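Long-range contacts in structural polyprotein, VP2 (Israeli acute paralysis virus, PDB 5CDD), which probably serves as one of the jelly-roll proteins that build the icosahedral capsid of a honeybee virus, seen here in its pentamer form: residues K69-D74 and I188-P193; T54-G59 and M183-I188; R90-Y95 and F160-V165. All blocks are in the same frame, centred on the assembly; numbering follows the deposited sequence.

Contact 1 (K69-D74 and I188-P193)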
loop_
_atom_site.group_PDB
_atom_site.type_symbol
_atom_site.label_atom_id
_atom_site.label_comp_id
_atom_site.label_asym_id
_atom_site.label_seq_id
_atom_site.Cartn_x
_atom_site.Cartn_y
_atom_site.Cartn_z
ATOM N N LYS C 69 -25.895 -28.580 47.541
ATOM C CA LYS C 69 -26.306 -29.078 46.235
ATOM C C LYS C 69 -25.204 -29.515 45.275
ATOM O O LYS C 69 -25.263 -30.616 44.726
ATOM C CB LYS C 69 -27.189 -28.032 45.549
ATOM C CG LYS C 69 -27.741 -28.459 44.200
ATOM C CD LYS C 69 -28.633 -29.675 44.330
ATOM C CE LYS C 69 -29.263 -30.032 42.999
ATOM N NZ LYS C 69 -30.173 -31.198 43.126
ATOM N N TYR C 70 -24.203 -28.665 45.067
ATOM C CA TYR C 70 -23.131 -28.991 44.132
ATOM C C TYR C 70 -21.735 -29.113 44.726
ATOM O O TYR C 70 -21.355 -28.364 45.625
ATOM C CB TYR C 70 -23.108 -27.961 43.001
ATOM C CG TYR C 70 -24.397 -27.898 42.221
ATOM C CD1 TYR C 70 -24.837 -28.989 41.471
ATOM C CD2 TYR C 70 -25.188 -26.750 42.239
ATOM C CE1 TYR C 70 -26.035 -28.940 40.759
ATOM C CE2 TYR C 70 -26.388 -26.688 41.532
ATOM C CZ TYR C 70 -26.804 -27.786 40.795
ATOM O OH TYR C 70 -27.988 -27.729 40.097
ATOM N N LEU C 71 -20.975 -30.062 44.193
ATOM C CA LEU C 71 -19.612 -30.311 44.637
ATOM C C LEU C 71 -18.678 -30.423 43.441
ATOM O O LEU C 71 -19.061 -30.924 42.384
ATOM C CB LEU C 71 -19.548 -31.608 45.447
ATOM C CG LEU C 71 -18.152 -32.101 45.844
ATOM C CD1 LEU C 71 -17.509 -31.123 46.816
ATOM C CD2 LEU C 71 -18.262 -33.475 46.471
ATOM N N ARG C 72 -17.452 -29.945 43.617
ATOM C CA ARG C 72 -16.434 -30.000 42.577
ATOM C C ARG C 72 -15.153 -30.365 43.318
ATOM O O ARG C 72 -14.824 -29.732 44.319
ATOM C CB ARG C 72 -16.284 -28.636 41.903
ATOM C CG ARG C 72 -15.427 -28.657 40.653
ATOM C CD ARG C 72 -15.043 -27.253 40.223
ATOM N NE ARG C 72 -14.262 -27.263 38.988
ATOM C CZ ARG C 72 -14.769 -27.504 37.783
ATOM N NH1 ARG C 72 -16.067 -27.750 37.644
ATOM N NH2 ARG C 72 -13.981 -27.505 36.715
ATOM N N CYS C 73 -14.432 -31.377 42.846
ATOM C CA CYS C 73 -13.216 -31.782 43.542
ATOM C C CYS C 73 -12.373 -32.823 42.819
ATOM O O CYS C 73 -12.812 -33.445 41.851
ATOM C CB CYS C 73 -13.588 -32.347 44.912
ATOM S SG CYS C 73 -14.630 -33.832 44.795
ATOM N N ASP C 74 -11.151 -33.001 43.315
ATOM C CA ASP C 74 -10.230 -33.993 42.778
ATOM C C ASP C 74 -10.170 -35.083 43.839
ATOM O O ASP C 74 -10.218 -34.791 45.034
ATOM C CB ASP C 74 -8.820 -33.419 42.588
ATOM C CG ASP C 74 -8.792 -32.196 41.692
ATOM O OD1 ASP C 74 -9.520 -32.171 40.676
ATOM O OD2 ASP C 74 -8.022 -31.263 42.001
ATOM N N ILE C 188 -11.680 -28.853 46.676
ATOM C CA ILE C 188 -13.102 -28.862 46.967
ATOM C C ILE C 188 -13.819 -27.545 46.724
ATOM O O ILE C 188 -13.332 -26.471 47.085
ATOM C CB ILE C 188 -13.359 -29.285 48.415
ATOM C CG1 ILE C 188 -12.601 -30.579 48.712
ATOM C CG2 ILE C 188 -14.854 -29.474 48.634
ATOM C CD1 ILE C 188 -12.572 -30.936 50.165
ATOM N N SER C 189 -14.990 -27.652 46.107
ATOM C CA SER C 189 -15.841 -26.510 45.810
ATOM C C SER C 189 -17.248 -26.934 46.239
ATOM O O SER C 189 -17.855 -27.807 45.617
ATOM C CB SER C 189 -15.814 -26.205 44.314
ATOM O OG SER C 189 -16.607 -25.073 44.017
ATOM N N LEU C 190 -17.760 -26.322 47.302
ATOM C CA LEU C 190 -19.078 -26.666 47.839
ATOM C C LEU C 190 -20.027 -25.469 47.783
ATOM O O LEU C 190 -19.820 -24.490 48.491
ATOM C CB LEU C 190 -18.903 -27.142 49.282
ATOM C CG LEU C 190 -19.898 -28.102 49.922
ATOM C CD1 LEU C 190 -20.104 -29.338 49.057
ATOM C CD2 LEU C 190 -19.348 -28.503 51.280
ATOM N N VAL C 191 -21.129 -25.583 47.146
ATOM C CA VAL C 191 -21.977 -24.584 47.007
ATOM C C VAL C 191 -23.350 -24.807 46.817
ATOM O O VAL C 191 -23.618 -25.597 46.353
ATOM C CB VAL C 191 -21.677 -23.777 45.852
ATOM C CG1 VAL C 191 -20.407 -23.352 45.876
ATOM C CG2 VAL C 191 -21.644 -24.387 44.606
ATOM N N ILE C 192 -24.218 -23.927 47.253
ATOM C CA ILE C 192 -25.687 -23.875 47.192
ATOM C C ILE C 192 -26.473 -24.704 48.146
ATOM O O ILE C 192 -26.208 -25.683 48.180
ATOM C CB ILE C 192 -26.211 -24.094 45.857
ATOM C CG1 ILE C 192 -25.450 -23.379 44.890
ATOM C CG2 ILE C 192 -27.645 -23.913 45.679
ATOM C CD1 ILE C 192 -25.692 -22.059 44.877
ATOM N N PRO C 193 -27.445 -24.218 48.970
ATOM C CA PRO C 193 -28.105 -25.084 49.882
ATOM C C PRO C 193 -29.312 -25.550 49.505
ATOM O O PRO C 193 -29.866 -25.042 48.794
ATOM C CB PRO C 193 -28.416 -24.188 50.924
ATOM C CG PRO C 193 -27.644 -23.067 50.785
ATOM C CD PRO C 193 -27.955 -22.924 49.504
#
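Lys-69, Tyr-70 and Arg-72 are joined through their backbones to Ile-192, Val-191 and Ser-189. The strands 69-74 and 188-193 run antiparallel, with axes 4.6 Å apart at closest approach. Tyr-70 and Val-191 form one hydrogen-bonded pair. Val-191 N donates to Tyr-70 O at 3.2 Å, and the return bond from Tyr-70 N to Val-191 O is weak. Arg-72 and Ser-189 form a second such pair, with their CB atoms 3.5 Å apart. Ser-189 N donates to Arg-72 O at 2.7 Å, and Arg-72 N meets a lone pair of Ser-189 O in the carbonyl plane. Lys-69 N adds a bond to Ile-192 O at 3.0 Å. CA-H...O contacts fill in between, from Leu-71 to Ser-189 O and from Ile-188 to Arg-72 O.

Apolar packing occurs on both faces. On one, Leu-71 has CG anti to its backbone N (chi1 173°), and from there chi2 of 66° turns CD1 toward the partner strand. CD1 meets Ile-188 CG2 at 3.6 Å and Leu-190 CD1 at 3.9 Å. On the other, Tyr-70 CB packs on Val-191 CG2 at 4.2 Å. Ile-192 CG1 approaches the Tyr-70 ring at its edge, while Lys-69 CG lies over the centre of one ring face.

The charged tip of Lys-69 leads away to a salt bridge with Asp-146 on strand 131-146. Helix 2-9 touches Ile-188 and Leu-190. This is an antiparallel beta ladder, irregular at its Lys-69/Ile-192 end. It extends one sheet of a chain of the picornavirus capsid protein family, whose members have the jelly-roll fold.

Contact 2 (T54-G59 and M183-I188)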
loop_
_atom_site.group_PDB
_atom_site.type_symbol
_atom_site.label_atom_id
_atom_site.label_comp_id
_atom_site.label_asym_id
_atom_site.label_seq_id
_atom_site.Cartn_x
_atom_site.Cartn_y
_atom_site.Cartn_z
ATOM N N THR C 54 -17.880 -43.174 46.295
ATOM C CA THR C 54 -17.208 -44.097 47.202
ATOM C C THR C 54 -16.537 -43.397 48.375
ATOM O O THR C 54 -16.615 -43.857 49.515
ATOM C CB THR C 54 -16.135 -44.928 46.461
ATOM O OG1 THR C 54 -16.766 -45.803 45.519
ATOM C CG2 THR C 54 -15.330 -45.760 47.439
ATOM N N VAL C 55 -15.866 -42.287 48.093
ATOM C CA VAL C 55 -15.175 -41.545 49.139
ATOM C C VAL C 55 -16.151 -40.659 49.916
ATOM O O VAL C 55 -15.949 -40.387 51.101
ATOM C CB VAL C 55 -14.037 -40.679 48.548
ATOM C CG1 VAL C 55 -14.608 -39.660 47.593
ATOM C CG2 VAL C 55 -13.256 -39.994 49.661
ATOM N N LEU C 56 -17.216 -40.215 49.257
ATOM C CA LEU C 56 -18.198 -39.387 49.945
ATOM C C LEU C 56 -18.968 -40.243 50.955
ATOM O O LEU C 56 -19.684 -39.711 51.799
ATOM C CB LEU C 56 -19.181 -38.739 48.956
ATOM C CG LEU C 56 -18.697 -37.671 47.967
ATOM C CD1 LEU C 56 -19.873 -37.254 47.089
ATOM C CD2 LEU C 56 -18.130 -36.455 48.700
ATOM N N LYS C 57 -18.829 -41.566 50.874
ATOM C CA LYS C 57 -19.520 -42.444 51.818
ATOM C C LYS C 57 -18.682 -42.854 53.032
ATOM O O LYS C 57 -19.233 -43.271 54.045
ATOM C CB LYS C 57 -20.065 -43.705 51.116
ATOM C CG LYS C 57 -21.460 -43.521 50.492
ATOM C CD LYS C 57 -22.305 -44.808 50.466
ATOM C CE LYS C 57 -21.946 -45.725 49.312
ATOM N NZ LYS C 57 -22.374 -45.201 47.986
ATOM N N ALA C 58 -17.361 -42.736 52.948
ATOM C CA ALA C 58 -16.518 -43.115 54.080
ATOM C C ALA C 58 -16.219 -41.952 55.021
ATOM O O ALA C 58 -16.469 -40.793 54.690
ATOM C CB ALA C 58 -15.222 -43.714 53.583
ATOM N N GLY C 59 -15.696 -42.273 56.202
ATOM C CA GLY C 59 -15.352 -41.246 57.172
ATOM C C GLY C 59 -16.482 -40.311 57.539
ATOM O O GLY C 59 -16.256 -39.288 58.184
ATOM N N MET C 183 -8.414 -42.662 50.827
ATOM C CA MET C 183 -8.911 -41.671 49.885
ATOM C C MET C 183 -9.446 -40.435 50.593
ATOM O O MET C 183 -9.829 -40.490 51.763
ATOM C CB MET C 183 -10.014 -42.270 49.009
ATOM C CG MET C 183 -9.521 -43.234 47.947
ATOM S SD MET C 183 -10.872 -43.835 46.912
ATOM C CE MET C 183 -10.765 -45.595 47.189
ATOM N N TRP C 184 -9.464 -39.321 49.869
ATOM C CA TRP C 184 -9.961 -38.057 50.392
ATOM C C TRP C 184 -10.088 -37.076 49.236
ATOM O O TRP C 184 -9.680 -37.379 48.116
ATOM C CB TRP C 184 -9.020 -37.514 51.472
ATOM C CG TRP C 184 -7.650 -37.139 50.997
ATOM C CD1 TRP C 184 -7.234 -35.906 50.587
ATOM C CD2 TRP C 184 -6.502 -37.994 50.927
ATOM N NE1 TRP C 184 -5.896 -35.936 50.275
ATOM C CE2 TRP C 184 -5.422 -37.206 50.475
ATOM C CE3 TRP C 184 -6.282 -39.350 51.205
ATOM C CZ2 TRP C 184 -4.135 -37.729 50.295
ATOM C CZ3 TRP C 184 -5.001 -39.870 51.026
ATOM C CH2 TRP C 184 -3.946 -39.058 50.574
ATOM N N LEU C 185 -10.651 -35.904 49.501
ATOM C CA LEU C 185 -10.850 -34.919 48.448
ATOM C C LEU C 185 -9.941 -33.700 48.562
ATOM O O LEU C 185 -9.470 -33.357 49.646
ATOM C CB LEU C 185 -12.315 -34.473 48.450
ATOM C CG LEU C 185 -13.350 -35.607 48.448
ATOM C CD1 LEU C 185 -14.748 -35.032 48.594
ATOM C CD2 LEU C 185 -13.236 -36.416 47.166
ATOM N N SER C 186 -9.691 -33.062 47.423
ATOM C CA SER C 186 -8.868 -31.860 47.357
ATOM C C SER C 186 -9.486 -30.969 46.280
ATOM O O SER C 186 -10.273 -31.448 45.463
ATOM C CB SER C 186 -7.423 -32.211 46.999
ATOM O OG SER C 186 -7.339 -32.828 45.728
ATOM N N ASN C 187 -9.146 -29.683 46.279
ATOM C CA ASN C 187 -9.707 -28.751 45.302
ATOM C C ASN C 187 -11.216 -28.695 45.443
ATOM O O ASN C 187 -11.938 -28.504 44.465
ATOM C CB ASN C 187 -9.356 -29.188 43.882
ATOM C CG ASN C 187 -8.230 -28.385 43.299
ATOM O OD1 ASN C 187 -7.142 -28.323 43.867
ATOM N ND2 ASN C 187 -8.481 -27.755 42.157
ATOM N N ILE C 188 -11.680 -28.853 46.676
ATOM C CA ILE C 188 -13.102 -28.862 46.967
ATOM C C ILE C 188 -13.819 -27.545 46.724
ATOM O O ILE C 188 -13.332 -26.471 47.085
ATOM C CB ILE C 188 -13.359 -29.285 48.415
ATOM C CG1 ILE C 188 -12.601 -30.579 48.712
ATOM C CG2 ILE C 188 -14.854 -29.474 48.634
ATOM C CD1 ILE C 188 -12.572 -30.936 50.165
#
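Val-55 has CG1 between its backbone N and carbonyl carbon (chi1 62°), which places CG2 anti to the backbone N. The two methyls thus meet different parts of the segment 183-188. Leu-185 has CG anti to its carbonyl carbon (chi1 -50°), and its CB already points toward the segment 54-59. Its two methyls are shared between Val-55 and Leu-56.

Val-55 CG1 meets Leu-185 CD2 at 3.5 Å, and the two side chains pass at a slant. Val-55 CG2 lies against the backbone at Trp-184 N (3.9 Å) and also touches Met-183 CB (4.0 Å). Leu-56 comes in from the next position of the short helix. Its CD2 touches Leu-185 CD1 at 3.7 Å, with the side chains crossing at about a right angle.

No hydrogen bond links the two segments. The contact is apolar, and Val-55, Leu-56, Met-183 and Leu-185 are all buried. The Trp-184 side chain starts off away from the helix. Helix 53-57 is itself weakly bonded: Lys-57 N to Thr-54 O and Ala-58 N to Val-55 O are both weak.

Thr-54 OG1 bonds Thr-50 O, just before the helix. Met-183 also packs on Trp-49 and Leu-51 of strand 47-51, and Leu-56 packs on Leu-65. Strand 179-186 pairs with strands 13-18 and 68-81, through bonds such as Met-183 with Val-13 and Trp-184 with Gln-76. The short helix packs on this sheet and also touches strand 13-18 through Thr-54 on Ile-15. The corner at Asn-187 follows strand 179-186.

Contact 3 (R90-Y95 and F160-V165)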
loop_
_atom_site.group_PDB
_atom_site.type_symbol
_atom_site.label_atom_id
_atom_site.label_comp_id
_atom_site.label_asym_id
_atom_site.label_seq_id
_atom_site.Cartn_x
_atom_site.Cartn_y
_atom_site.Cartn_z
ATOM N N ARG C 90 3.914 -57.042 40.912
ATOM C CA ARG C 90 3.710 -55.642 40.563
ATOM C C ARG C 90 2.310 -55.422 39.995
ATOM O O ARG C 90 1.842 -56.189 39.154
ATOM C CB ARG C 90 4.765 -55.182 39.552
ATOM C CG ARG C 90 4.630 -53.721 39.175
ATOM C CD ARG C 90 5.808 -53.210 38.364
ATOM N NE ARG C 90 7.055 -53.220 39.123
ATOM C CZ ARG C 90 8.079 -52.408 38.876
ATOM N NH1 ARG C 90 7.999 -51.518 37.894
ATOM N NH2 ARG C 90 9.185 -52.485 39.605
ATOM N N MET C 91 1.646 -54.368 40.461
ATOM C CA MET C 91 0.294 -54.056 40.010
ATOM C C MET C 91 0.201 -52.667 39.393
ATOM O O MET C 91 1.161 -51.896 39.426
ATOM C CB MET C 91 -0.680 -54.156 41.181
ATOM C CG MET C 91 -0.481 -55.400 42.017
ATOM S SD MET C 91 -1.848 -55.702 43.130
ATOM C CE MET C 91 -2.688 -57.007 42.239
ATOM N N TYR C 92 -0.963 -52.351 38.837
ATOM C CA TYR C 92 -1.174 -51.055 38.209
ATOM C C TYR C 92 -2.496 -50.435 38.650
ATOM O O TYR C 92 -3.560 -51.041 38.505
ATOM C CB TYR C 92 -1.162 -51.206 36.685
ATOM C CG TYR C 92 -1.044 -49.900 35.930
ATOM C CD1 TYR C 92 0.070 -49.078 36.095
ATOM C CD2 TYR C 92 -2.034 -49.496 35.033
ATOM C CE1 TYR C 92 0.199 -47.884 35.385
ATOM C CE2 TYR C 92 -1.917 -48.304 34.317
ATOM C CZ TYR C 92 -0.797 -47.504 34.497
ATOM O OH TYR C 92 -0.669 -46.329 33.790
ATOM N N LEU C 93 -2.419 -49.227 39.200
ATOM C CA LEU C 93 -3.605 -48.512 39.650
ATOM C C LEU C 93 -3.915 -47.428 38.624
ATOM O O LEU C 93 -3.168 -46.458 38.494
ATOM C CB LEU C 93 -3.354 -47.873 41.018
ATOM C CG LEU C 93 -4.534 -47.127 41.651
ATOM C CD1 LEU C 93 -5.647 -48.110 41.993
ATOM C CD2 LEU C 93 -4.065 -46.403 42.903
ATOM N N ALA C 94 -5.014 -47.596 37.895
ATOM C CA ALA C 94 -5.402 -46.629 36.876
ATOM C C ALA C 94 -6.862 -46.215 37.018
ATOM O O ALA C 94 -7.653 -46.917 37.646
ATOM C CB ALA C 94 -5.163 -47.215 35.492
ATOM N N TYR C 95 -7.212 -45.072 36.436
ATOM C CA TYR C 95 -8.585 -44.583 36.491
ATOM C C TYR C 95 -9.107 -44.324 35.083
ATOM O O TYR C 95 -8.328 -44.121 34.151
ATOM C CB TYR C 95 -8.673 -43.309 37.346
ATOM C CG TYR C 95 -8.086 -42.060 36.726
ATOM C CD1 TYR C 95 -8.782 -41.349 35.747
ATOM C CD2 TYR C 95 -6.845 -41.572 37.136
ATOM C CE1 TYR C 95 -8.261 -40.181 35.194
ATOM C CE2 TYR C 95 -6.313 -40.407 36.589
ATOM C CZ TYR C 95 -7.027 -39.715 35.620
ATOM O OH TYR C 95 -6.511 -38.559 35.080
ATOM N N PHE C 160 -5.304 -53.355 38.882
ATOM C CA PHE C 160 -4.994 -54.527 38.070
ATOM C C PHE C 160 -3.645 -55.159 38.393
ATOM O O PHE C 160 -2.693 -54.469 38.761
ATOM C CB PHE C 160 -4.983 -54.147 36.587
ATOM C CG PHE C 160 -6.292 -53.626 36.072
ATOM C CD1 PHE C 160 -7.371 -54.483 35.872
ATOM C CD2 PHE C 160 -6.436 -52.280 35.747
ATOM C CE1 PHE C 160 -8.574 -54.007 35.352
ATOM C CE2 PHE C 160 -7.632 -51.794 35.228
ATOM C CZ PHE C 160 -8.704 -52.660 35.029
ATOM N N PRO C 161 -3.552 -56.492 38.266
ATOM C CA PRO C 161 -2.299 -57.206 38.534
ATOM C C PRO C 161 -1.542 -57.331 37.208
ATOM O O PRO C 161 -1.989 -58.039 36.304
ATOM C CB PRO C 161 -2.771 -58.575 39.039
ATOM C CG PRO C 161 -4.229 -58.368 39.396
ATOM C CD PRO C 161 -4.689 -57.424 38.332
ATOM N N ILE C 162 -0.415 -56.640 37.076
ATOM C CA ILE C 162 0.362 -56.717 35.840
ATOM C C ILE C 162 0.973 -58.105 35.696
ATOM O O ILE C 162 0.857 -58.742 34.649
ATOM C CB ILE C 162 1.495 -55.671 35.816
ATOM C CG1 ILE C 162 0.903 -54.261 35.823
ATOM C CG2 ILE C 162 2.366 -55.875 34.583
ATOM C CD1 ILE C 162 1.943 -53.159 35.860
ATOM N N THR C 163 1.626 -58.562 36.761
ATOM C CA THR C 163 2.257 -59.875 36.783
ATOM C C THR C 163 1.597 -60.716 37.866
ATOM O O THR C 163 0.953 -60.181 38.767
ATOM C CB THR C 163 3.754 -59.777 37.125
ATOM O OG1 THR C 163 3.906 -59.329 38.480
ATOM C CG2 THR C 163 4.452 -58.803 36.195
ATOM N N PRO C 164 1.746 -62.046 37.789
ATOM C CA PRO C 164 1.145 -62.919 38.799
ATOM C C PRO C 164 1.880 -62.742 40.127
ATOM O O PRO C 164 3.074 -62.446 40.138
ATOM C CB PRO C 164 1.347 -64.308 38.205
ATOM C CG PRO C 164 2.655 -64.162 37.486
ATOM C CD PRO C 164 2.482 -62.834 36.784
ATOM N N VAL C 165 1.171 -62.906 41.241
ATOM C CA VAL C 165 1.802 -62.760 42.548
ATOM C C VAL C 165 2.714 -63.962 42.791
ATOM O O VAL C 165 2.244 -65.090 42.954
ATOM C CB VAL C 165 0.755 -62.682 43.674
ATOM C CG1 VAL C 165 1.441 -62.402 44.997
ATOM C CG2 VAL C 165 -0.262 -61.597 43.362
#
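Tyr-92 and Phe-160 form an antiparallel hydrogen-bonded pair. Tyr-92 N donates to Phe-160 O at 2.7 Å, in the carbonyl plane. Phe-160 N returns a bond to Tyr-92 O at 2.9 Å, with the donor tilted 22° from the plane of the Tyr-92 carbonyl. Met-91 and Pro-161 form the non-hydrogen-bonded pair next to it. Past Pro-161 the chain leaves the strand, and its loop makes only weak bonds to Arg-90. Arg-90 O accepts two, from Ile-162 N at 3.1 Å and from Thr-163 N at 3.4 Å. Thr-163 OG1 stands between its own backbone N and carbonyl carbon (chi1 67°), where it accepts from Arg-90 N at 3.3 Å.

Met-91 and Pro-161 pack on one face, with Met-91 CE 3.5 Å from Pro-161 CG. Ile-162 CD1 packs on Tyr-92 CB at 3.8 Å.

The polar ends find partners outside the two segments. Arg-90 NH2 forms a salt bridge with Asp-125, and NH1 forms one with Glu-200 of a neighbouring chain. Tyr-92 OH bonds Tyr-119 O. Strand 90-97 lies between strands 155-161 and 121-125 in a four-stranded antiparallel sheet. Leu-93 reaches Val-77 and Leu-79 of strand 68-81, in the other sheet of the chain.

Contacts 1 and 2 are neighbours, with centres 12 Å apart. They share Ile-188, and their segments alternate along the chain. Asp-74 N and Ser-186 O probably form a hydrogen bond at 2.8 Å, and Leu-71 CD2 touches Leu-56 CD2 at 3.7 Å. Strand 68-81 is central here: it pairs with strand 179-186 and, past the corner, with strand 188-193. Contact 3 belongs to the other sheet, across the centre of the chain. Its centre is about 33 Å from that of contact 1 and 23 Å from that of contact 2. It touches neither; the nearest atoms are about 9 and 8 Å away, respectively.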